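Local coordinates for protein jasmonate-induced oxygenase 2 (Arabidopsis thaliana, PDB 6LSV) that uses iron, 2-oxoglutarate and molecular oxygen to hydroxylate the plant hormone jasmonate to 12-hydroxyjasmonate, with succinate and carbon dioxide as the other products, at residues 1-15 with 101-115. Numbering follows the deposited sequence.
Sequences DEWPEPIVRVQSLAE and FHMPVNAKETYSNSP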
loop_
_atom_site.group_PDB
_atom_site.type_symbol
_atom_site.label_atom_id
_atom_site.label_comp_id
_atom_site.label_asym_id
_atom_site.label_seq_id
_atom_site.Cartn_x
_atom_site.Cartn_y
_atom_site.Cartn_z
ATOM N N ASP A 1 18.658 -10.233 8.440
ATOM C CA ASP A 1 19.242 -11.060 7.388
ATOM C C ASP A 1 18.517 -12.399 7.243
ATOM O O ASP A 1 18.629 -13.063 6.211
ATOM C CB ASP A 1 20.731 -11.297 7.657
ATOM C CG ASP A 1 21.423 -12.016 6.510
ATOM O OD1 ASP A 1 21.422 -11.472 5.385
ATOM O OD2 ASP A 1 21.956 -13.126 6.728
ATOM N N GLU A 2 17.764 -12.797 8.268
ATOM C CA GLU A 2 17.069 -14.073 8.220
ATOM C C GLU A 2 15.767 -13.992 9.003
ATOM O O GLU A 2 15.621 -13.184 9.926
ATOM C CB GLU A 2 17.947 -15.195 8.775
ATOM C CG GLU A 2 18.544 -14.888 10.131
ATOM C CD GLU A 2 18.748 -16.137 10.957
ATOM O OE1 GLU A 2 19.116 -17.163 10.345
ATOM O OE2 GLU A 2 18.555 -16.102 12.192
ATOM N N TRP A 3 14.821 -14.841 8.616
ATOM C CA TRP A 3 13.548 -14.971 9.301
ATOM C C TRP A 3 13.705 -15.817 10.565
ATOM O O TRP A 3 14.540 -16.725 10.613
ATOM C CB TRP A 3 12.517 -15.611 8.377
ATOM C CG TRP A 3 12.405 -14.953 7.035
ATOM C CD1 TRP A 3 12.873 -15.431 5.843
ATOM C CD2 TRP A 3 11.759 -13.708 6.741
ATOM N NE1 TRP A 3 12.568 -14.555 4.828
ATOM C CE2 TRP A 3 11.886 -13.489 5.352
ATOM C CE3 TRP A 3 11.092 -12.755 7.516
ATOM C CZ2 TRP A 3 11.372 -12.358 4.726
ATOM C CZ3 TRP A 3 10.583 -11.632 6.891
ATOM C CH2 TRP A 3 10.725 -11.444 5.509
ATOM N N PRO A 4 12.911 -15.543 11.605
ATOM C CA PRO A 4 13.010 -16.350 12.832
ATOM C C PRO A 4 12.572 -17.793 12.652
ATOM O O PRO A 4 12.856 -18.621 13.527
ATOM C CB PRO A 4 12.089 -15.612 13.813
ATOM C CG PRO A 4 11.118 -14.887 12.938
ATOM C CD PRO A 4 11.905 -14.474 11.727
ATOM N N GLU A 5 11.914 -18.119 11.543
ATOM C CA GLU A 5 11.337 -19.434 11.309
ATOM C C GLU A 5 11.130 -19.593 9.811
ATOM O O GLU A 5 11.070 -18.594 9.085
ATOM C CB GLU A 5 10.006 -19.591 12.061
ATOM C CG GLU A 5 9.157 -18.337 12.027
ATOM C CD GLU A 5 7.934 -18.435 12.907
ATOM O OE1 GLU A 5 7.793 -19.445 13.627
ATOM O OE2 GLU A 5 7.108 -17.499 12.871
ATOM N N PRO A 6 11.029 -20.827 9.312
ATOM C CA PRO A 6 10.829 -21.009 7.868
ATOM C C PRO A 6 9.483 -20.459 7.420
ATOM O O PRO A 6 8.508 -20.434 8.176
ATOM C CB PRO A 6 10.905 -22.530 7.679
ATOM C CG PRO A 6 10.673 -23.110 9.023
ATOM C CD PRO A 6 11.182 -22.111 10.016
ATOM N N ILE A 7 9.441 -20.015 6.168
ATOM C CA ILE A 7 8.266 -19.349 5.617
ATOM C C ILE A 7 7.302 -20.396 5.075
ATOM O O ILE A 7 7.697 -21.292 4.322
ATOM C CB ILE A 7 8.661 -18.353 4.514
ATOM C CG1 ILE A 7 8.902 -16.956 5.087
ATOM C CG2 ILE A 7 7.557 -18.239 3.497
ATOM C CD1 ILE A 7 9.853 -16.913 6.237
ATOM N N VAL A 8 6.035 -20.281 5.454
ATOM C CA VAL A 8 4.963 -21.078 4.875
ATOM C C VAL A 8 4.249 -20.214 3.846
ATOM O O VAL A 8 3.770 -19.120 4.171
ATOM C CB VAL A 8 3.988 -21.575 5.950
ATOM C CG1 VAL A 8 2.728 -22.110 5.304
ATOM C CG2 VAL A 8 4.644 -22.634 6.803
ATOM N N ARG A 9 4.181 -20.688 2.607
ATOM C CA ARG A 9 3.478 -19.956 1.559
ATOM C C ARG A 9 1.982 -20.206 1.691
ATOM O O ARG A 9 1.529 -21.350 1.588
ATOM C CB ARG A 9 3.979 -20.371 0.181
ATOM C CG ARG A 9 5.482 -20.250 0.019
ATOM C CD ARG A 9 5.963 -18.833 0.280
ATOM N NE ARG A 9 7.409 -18.726 0.121
ATOM C CZ ARG A 9 8.104 -17.605 0.290
ATOM N NH1 ARG A 9 7.485 -16.482 0.627
ATOM N NH2 ARG A 9 9.419 -17.608 0.126
ATOM N N VAL A 10 1.216 -19.136 1.924
ATOM C CA VAL A 10 -0.220 -19.271 2.155
ATOM C C VAL A 10 -0.893 -20.003 1.003
ATOM O O VAL A 10 -1.889 -20.711 1.201
ATOM C CB VAL A 10 -0.846 -17.882 2.398
ATOM C CG1 VAL A 10 -2.282 -18.016 2.855
ATOM C CG2 VAL A 10 -0.037 -17.118 3.431
ATOM N N GLN A 11 -0.352 -19.870 -0.210
ATOM C CA GLN A 11 -0.885 -20.625 -1.339
ATOM C C GLN A 11 -0.778 -22.126 -1.101
ATOM O O GLN A 11 -1.662 -22.889 -1.509
ATOM C CB GLN A 11 -0.157 -20.234 -2.623
ATOM C CG GLN A 11 -0.778 -20.824 -3.870
ATOM C CD GLN A 11 0.118 -20.706 -5.084
ATOM O OE1 GLN A 11 1.211 -20.140 -5.013
ATOM N NE2 GLN A 11 -0.340 -21.242 -6.209
ATOM N N SER A 12 0.298 -22.570 -0.443
ATOM C CA SER A 12 0.453 -23.993 -0.153
ATOM C C SER A 12 -0.650 -24.486 0.769
ATOM O O SER A 12 -1.137 -25.613 0.621
ATOM C CB SER A 12 1.820 -24.267 0.475
ATOM O OG SER A 12 2.875 -23.791 -0.340
ATOM N N LEU A 13 -1.050 -23.657 1.733
ATOM C CA LEU A 13 -2.121 -24.045 2.643
ATOM C C LEU A 13 -3.455 -24.137 1.911
ATOM O O LEU A 13 -4.200 -25.109 2.077
ATOM C CB LEU A 13 -2.200 -23.055 3.807
ATOM C CG LEU A 13 -0.859 -22.710 4.462
ATOM C CD1 LEU A 13 -0.992 -21.515 5.396
ATOM C CD2 LEU A 13 -0.316 -23.917 5.209
ATOM N N ALA A 14 -3.762 -23.141 1.079
ATOM C CA ALA A 14 -5.020 -23.164 0.340
ATOM C C ALA A 14 -5.054 -24.292 -0.684
ATOM O O ALA A 14 -6.139 -24.757 -1.049
ATOM C CB ALA A 14 -5.252 -21.818 -0.347
ATOM N N GLU A 15 -3.890 -24.737 -1.161
ATOM C CA GLU A 15 -3.854 -25.804 -2.153
ATOM C C GLU A 15 -3.983 -27.173 -1.509
ATOM O O GLU A 15 -4.479 -28.112 -2.144
ATOM C CB GLU A 15 -2.578 -25.706 -2.985
ATOM C CG GLU A 15 -2.741 -24.788 -4.176
ATOM C CD GLU A 15 -1.433 -24.465 -4.855
ATOM O OE1 GLU A 15 -0.400 -25.043 -4.457
ATOM O OE2 GLU A 15 -1.440 -23.629 -5.785
ATOM N N PHE A 101 0.941 -15.705 -9.704
ATOM C CA PHE A 101 0.541 -16.355 -8.464
ATOM C C PHE A 101 -0.217 -17.656 -8.692
ATOM O O PHE A 101 -0.339 -18.453 -7.755
ATOM C CB PHE A 101 -0.296 -15.397 -7.617
ATOM C CG PHE A 101 0.514 -14.326 -6.946
ATOM C CD1 PHE A 101 1.369 -14.640 -5.900
ATOM C CD2 PHE A 101 0.431 -13.006 -7.367
ATOM C CE1 PHE A 101 2.123 -13.659 -5.279
ATOM C CE2 PHE A 101 1.182 -12.017 -6.749
ATOM C CZ PHE A 101 2.031 -12.346 -5.704
ATOM N N HIS A 102 -0.725 -17.891 -9.901
ATOM C CA HIS A 102 -1.335 -19.178 -10.220
ATOM C C HIS A 102 -0.308 -20.247 -10.565
ATOM O O HIS A 102 -0.664 -21.430 -10.613
ATOM C CB HIS A 102 -2.330 -19.024 -11.368
ATOM C CG HIS A 102 -3.617 -18.384 -10.956
ATOM N ND1 HIS A 102 -4.627 -18.094 -11.847
ATOM C CD2 HIS A 102 -4.055 -17.973 -9.743
ATOM C CE1 HIS A 102 -5.634 -17.535 -11.200
ATOM N NE2 HIS A 102 -5.313 -17.450 -9.922
ATOM N N MET A 103 0.948 -19.861 -10.800
ATOM C CA MET A 103 2.063 -20.788 -10.939
ATOM C C MET A 103 2.146 -21.703 -9.725
ATOM O O MET A 103 1.688 -21.333 -8.636
ATOM C CB MET A 103 3.379 -20.027 -11.085
ATOM C CG MET A 103 3.790 -19.716 -12.498
ATOM S SD MET A 103 5.583 -19.656 -12.572
ATOM C CE MET A 103 5.919 -18.233 -11.538
ATOM N N PRO A 104 2.716 -22.898 -9.869
ATOM C CA PRO A 104 3.017 -23.712 -8.687
ATOM C C PRO A 104 3.916 -22.948 -7.725
ATOM O O PRO A 104 4.784 -22.177 -8.139
ATOM C CB PRO A 104 3.723 -24.939 -9.270
ATOM C CG PRO A 104 3.206 -25.032 -10.672
ATOM C CD PRO A 104 2.995 -23.614 -11.127
ATOM N N VAL A 105 3.689 -23.168 -6.427
ATOM C CA VAL A 105 4.416 -22.430 -5.395
ATOM C C VAL A 105 5.921 -22.586 -5.573
ATOM O O VAL A 105 6.683 -21.625 -5.409
ATOM C CB VAL A 105 3.967 -22.888 -3.995
ATOM C CG1 VAL A 105 4.552 -21.985 -2.939
ATOM C CG2 VAL A 105 2.454 -22.910 -3.892
ATOM N N ASN A 106 6.377 -23.793 -5.917
ATOM C CA ASN A 106 7.812 -24.035 -6.031
ATOM C C ASN A 106 8.438 -23.354 -7.242
ATOM O O ASN A 106 9.667 -23.378 -7.371
ATOM C CB ASN A 106 8.088 -25.537 -6.079
ATOM C CG ASN A 106 7.734 -26.232 -4.781
ATOM O OD1 ASN A 106 7.915 -25.673 -3.700
ATOM N ND2 ASN A 106 7.227 -27.455 -4.881
ATOM N N ALA A 107 7.637 -22.750 -8.119
ATOM C CA ALA A 107 8.179 -22.020 -9.259
ATOM C C ALA A 107 8.604 -20.602 -8.898
ATOM O O ALA A 107 9.408 -20.007 -9.626
ATOM C CB ALA A 107 7.153 -21.980 -10.395
ATOM N N LYS A 108 8.083 -20.048 -7.802
ATOM C CA LYS A 108 8.502 -18.740 -7.317
ATOM C C LYS A 108 9.447 -18.821 -6.124
ATOM O O LYS A 108 9.973 -17.783 -5.706
ATOM C CB LYS A 108 7.283 -17.892 -6.924
ATOM C CG LYS A 108 5.943 -18.403 -7.426
ATOM C CD LYS A 108 4.800 -17.711 -6.692
ATOM C CE LYS A 108 3.446 -18.317 -7.036
ATOM N NZ LYS A 108 3.159 -19.576 -6.298
ATOM N N GLU A 109 9.675 -20.020 -5.575
ATOM C CA GLU A 109 10.485 -20.153 -4.366
ATOM C C GLU A 109 11.878 -19.570 -4.554
ATOM O O GLU A 109 12.451 -18.998 -3.620
ATOM C CB GLU A 109 10.583 -21.621 -3.953
ATOM C CG GLU A 109 9.536 -22.059 -2.950
ATOM C CD GLU A 109 9.606 -21.296 -1.635
ATOM O OE1 GLU A 109 10.705 -20.821 -1.273
ATOM O OE2 GLU A 109 8.561 -21.180 -0.955
ATOM N N THR A 110 12.442 -19.706 -5.751
ATOM C CA THR A 110 13.752 -19.131 -6.022
ATOM C C THR A 110 13.764 -17.612 -5.907
ATOM O O THR A 110 14.850 -17.021 -5.874
ATOM C CB THR A 110 14.215 -19.544 -7.415
ATOM O OG1 THR A 110 15.544 -19.061 -7.638
ATOM C CG2 THR A 110 13.293 -18.949 -8.443
ATOM N N TYR A 111 12.597 -16.970 -5.852
ATOM C CA TYR A 111 12.484 -15.527 -5.668
ATOM C C TYR A 111 12.251 -15.135 -4.213
ATOM O O TYR A 111 11.949 -13.969 -3.937
ATOM C CB TYR A 111 11.351 -14.974 -6.531
ATOM C CG TYR A 111 11.604 -15.018 -8.019
ATOM C CD1 TYR A 111 12.746 -14.454 -8.566
ATOM C CD2 TYR A 111 10.679 -15.598 -8.879
ATOM C CE1 TYR A 111 12.968 -14.482 -9.925
ATOM C CE2 TYR A 111 10.891 -15.630 -10.236
ATOM C CZ TYR A 111 12.038 -15.070 -10.756
ATOM O OH TYR A 111 12.257 -15.101 -12.114
ATOM N N SER A 112 12.378 -16.090 -3.289
ATOM C CA SER A 112 12.135 -15.861 -1.868
ATOM C C SER A 112 12.807 -14.581 -1.380
ATOM O O SER A 112 13.985 -14.330 -1.660
ATOM C CB SER A 112 12.644 -17.046 -1.049
ATOM O OG SER A 112 12.044 -17.032 0.235
ATOM N N ASN A 113 12.038 -13.756 -0.665
ATOM C CA ASN A 113 12.581 -12.517 -0.128
ATOM C C ASN A 113 13.175 -12.762 1.254
ATOM O O ASN A 113 12.997 -13.822 1.854
ATOM C CB ASN A 113 11.512 -11.422 -0.088
ATOM C CG ASN A 113 10.463 -11.636 0.998
ATOM O OD1 ASN A 113 10.273 -12.738 1.512
ATOM N ND2 ASN A 113 9.760 -10.562 1.340
ATOM N N SER A 114 13.885 -11.762 1.754
ATOM C CA SER A 114 14.580 -11.819 3.030
ATOM C C SER A 114 14.378 -10.480 3.730
ATOM O O SER A 114 14.087 -9.479 3.075
ATOM C CB SER A 114 16.076 -12.107 2.846
ATOM O OG SER A 114 16.804 -10.899 2.730
ATOM N N PRO A 115 14.524 -10.439 5.061
ATOM C CA PRO A 115 14.103 -9.231 5.804
ATOM C C PRO A 115 14.975 -7.992 5.599
ATOM O O PRO A 115 14.577 -6.917 6.068
ATOM C CB PRO A 115 14.145 -9.685 7.271
ATOM C CG PRO A 115 14.205 -11.182 7.232
ATOM C CD PRO A 115 14.877 -11.551 5.959
HETATM O O HOH W 1 10.016 -15.563 1.843
HETATM O O HOH W 2 1.713 -25.236 -5.954
#
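Trp3 and Pro115 form a CH-pi contact where the N-terminal segment packs against the chain following helix 87-102, in a 2-oxoglutarate-dependent dioxygenase of the double-stranded beta-helix (jelly-roll) fold. Pro115 CG sits over the face of the Trp3 six-membered ring, 3.5 Å from its centroid; Ile7 CD1 lies over the opposite face, toward its rim. At the indole edge, Trp3 NE1 donates to Asn113 O at 3.1 Å, with the acceptor near the ring plane. The side chain of Asn113, hydrogen-bonded through ND2 to Tyr138 OH, lies about 6 Å from bound jasmonate, so this end of the contact borders the substrate region. Midway, Arg9 meets Glu109 in a salt bridge, NE to OE2 2.9 Å; the oxygen lies near the guanidinium plane, but the donor approaches from above the carboxylate. Val105 wedges between Arg9 and Gln11, its CG1 3.6 Å from Arg9 CG and its CG2 against the Gln11 amide. With CG anti to the backbone N (chi1 -172°) and an extended chain, Gln11 carries that amide to the backbone of Met103. There NE2 donates to Met103 O at 3.2 Å. Lys108 NZ hydrogen-bonds the same Met103 O at 3.3 Å, well above the carbonyl plane and on the face opposite Gln11 NE2.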